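Side-chain contact in replicase polyprotein 1a (Avian infectious bronchitis virus, PDB 3LD1), which is processed into several of the nonstructural proteins of a coronavirus, among them nsp2, the source of this fragment, whose precise role remains uncertain: residues A[15-20]-A[135-140]. The protein carries 3 engineered substitutions. Residues are numbered along the deposited sequence; the frame is centred on the assembly and turned at random.
Sequences LCDALF and QVAAKI
D17 reaches from the short helix 13-20 to A138 and K139 in the link between helices 128-134 and 140-162, a helix-to-loop contact in the N-terminal half of the chain in which one carboxylate bridges two consecutive backbone amides. It illustrates how an acidic side chain can hold an irregular segment chiefly by that segment's backbone N-H groups. The N-H of A138 gives a short bond to D17 OD2, at 2.7 Å, on the syn lone pair of that oxygen, although it is bent to 135°. The next amide makes a straighter bond, with K139 N 2.9 Å from D17 OD1. It too comes from the syn side, but 24° out of the carboxylate plane. Each oxygen thus has its own N-H, and two anchors should limit rotation of the group about its last bond. The carboxylate gets there because D17 CG stands anti to its own carbonyl carbon (chi1 -81°), which sends the carboxylate out from the helix to the two amides.

Two methyl groups flank the carboxylate. A137 CB lies obliquely over one face of it, 3.4 Å from D17 OD1, while A138 CB lies off the other face, 3.6 Å from D17 OD2. R37 of helix 30-46 forms a salt bridge with D17 OD2, which probably stabilises the negative charge, and Y98 adds a weak hydrogen bond to OD1. Beside this polar junction, the ring of F20 meets W133 edge-to-face and joins helix 13-20 to helix 128-134, which leads into the link. K139 stands at the N-cap position of helix 140-162, so D17 holds the chain just where that helix begins. The aliphatic chain and NZ of K139 run off from D17, and CB is what remains close, 3.6 Å from D17 OD1.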
loop_
_atom_site.group_PDB
_atom_site.type_symbol
_atom_site.label_atom_id
_atom_site.label_comp_id
_atom_site.label_asym_id
_atom_site.label_seq_id
_atom_site.Cartn_x
_atom_site.Cartn_y
_atom_site.Cartn_z
ATOM N N LEU A 15 25.777 5.764 12.575
ATOM C CA LEU A 15 26.476 7.015 12.797
ATOM C C LEU A 15 25.758 7.872 11.814
ATOM O O LEU A 15 25.295 9.007 12.137
ATOM C CB LEU A 15 27.955 6.901 12.438
ATOM C CG LEU A 15 28.673 8.264 12.479
ATOM C CD1 LEU A 15 28.697 8.812 13.930
ATOM C CD2 LEU A 15 30.111 8.216 11.925
ATOM N N CYS A 16 25.572 7.281 10.648
ATOM C CA CYS A 16 24.773 7.914 9.678
ATOM C C CYS A 16 23.396 8.325 10.240
ATOM O O CYS A 16 22.903 9.436 10.017
ATOM C CB CYS A 16 24.577 7.018 8.457
ATOM S SG CYS A 16 23.894 8.228 7.286
ATOM N N ASP A 17 22.800 7.426 10.987
ATOM C CA ASP A 17 21.539 7.708 11.650
ATOM C C ASP A 17 21.649 8.851 12.659
ATOM O O ASP A 17 20.765 9.765 12.719
ATOM C CB ASP A 17 21.030 6.448 12.427
ATOM C CG ASP A 17 20.325 5.422 11.536
ATOM O OD1 ASP A 17 20.201 4.273 11.993
ATOM O OD2 ASP A 17 19.858 5.775 10.425
ATOM N N ALA A 18 22.711 8.812 13.470
ATOM C CA ALA A 18 22.792 9.886 14.475
ATOM C C ALA A 18 22.979 11.209 13.774
ATOM O O ALA A 18 22.360 12.181 14.173
ATOM C CB ALA A 18 23.869 9.672 15.448
ATOM N N LEU A 19 23.860 11.257 12.764
ATOM C CA LEU A 19 24.057 12.498 11.979
ATOM C C LEU A 19 22.682 12.898 11.453
ATOM O O LEU A 19 22.135 13.896 11.872
ATOM C CB LEU A 19 24.993 12.265 10.817
ATOM C CG LEU A 19 25.153 13.377 9.765
ATOM C CD1 LEU A 19 25.565 14.711 10.405
ATOM C CD2 LEU A 19 26.177 12.919 8.690
ATOM N N PHE A 20 22.067 12.087 10.599
ATOM C CA PHE A 20 20.753 12.475 10.063
ATOM C C PHE A 20 19.708 12.926 11.131
ATOM O O PHE A 20 18.846 13.774 10.887
ATOM C CB PHE A 20 20.122 11.358 9.191
ATOM C CG PHE A 20 18.795 11.788 8.522
ATOM C CD1 PHE A 20 18.803 12.685 7.443
ATOM C CD2 PHE A 20 17.560 11.321 9.011
ATOM C CE1 PHE A 20 17.571 13.076 6.848
ATOM C CE2 PHE A 20 16.331 11.664 8.418
ATOM C CZ PHE A 20 16.307 12.562 7.362
ATOM N N GLN A 135 11.723 4.612 11.819
ATOM C CA GLN A 135 11.167 3.704 10.859
ATOM C C GLN A 135 11.862 3.878 9.534
ATOM O O GLN A 135 11.647 3.084 8.623
ATOM C CB GLN A 135 9.644 3.823 10.768
ATOM C CG GLN A 135 8.956 3.333 12.026
ATOM C CD GLN A 135 7.539 3.888 12.147
ATOM O OE1 GLN A 135 7.282 4.926 11.568
ATOM N NE2 GLN A 135 6.606 3.198 12.884
ATOM N N VAL A 136 12.745 4.862 9.439
ATOM C CA VAL A 136 13.570 4.974 8.220
ATOM C C VAL A 136 15.044 4.967 8.547
ATOM O O VAL A 136 15.868 5.254 7.690
ATOM C CB VAL A 136 13.193 6.242 7.313
ATOM C CG1 VAL A 136 11.840 6.044 6.677
ATOM C CG2 VAL A 136 13.138 7.503 8.133
ATOM N N ALA A 137 15.377 4.603 9.782
ATOM C CA ALA A 137 16.757 4.507 10.175
ATOM C C ALA A 137 17.507 3.586 9.228
ATOM O O ALA A 137 16.925 2.646 8.793
ATOM C CB ALA A 137 16.835 4.005 11.584
ATOM N N ALA A 138 18.759 3.881 8.865
ATOM C CA ALA A 138 19.685 2.875 8.279
ATOM C C ALA A 138 19.944 1.624 9.158
ATOM O O ALA A 138 20.167 0.525 8.618
ATOM C CB ALA A 138 21.047 3.526 7.874
ATOM N N LYS A 139 20.029 1.753 10.471
ATOM C CA LYS A 139 20.419 0.558 11.195
ATOM C C LYS A 139 19.283 -0.427 11.221
ATOM O O LYS A 139 18.147 -0.194 11.746
ATOM C CB LYS A 139 20.994 0.776 12.614
ATOM C CG LYS A 139 22.146 -0.263 12.950
ATOM C CD LYS A 139 22.344 -0.533 14.395
ATOM C CE LYS A 139 23.526 -1.488 14.701
ATOM N NZ LYS A 139 24.546 -1.322 13.565
ATOM N N ILE A 140 19.598 -1.545 10.626
ATOM C CA ILE A 140 18.553 -2.467 10.305
ATOM C C ILE A 140 17.755 -2.825 11.553
ATOM O O ILE A 140 16.499 -2.774 11.595
ATOM C CB ILE A 140 19.182 -3.663 9.683
ATOM C CG1 ILE A 140 19.642 -3.309 8.263
ATOM C CG2 ILE A 140 18.244 -4.824 9.708
ATOM C CD1 ILE A 140 20.672 -4.273 7.695
#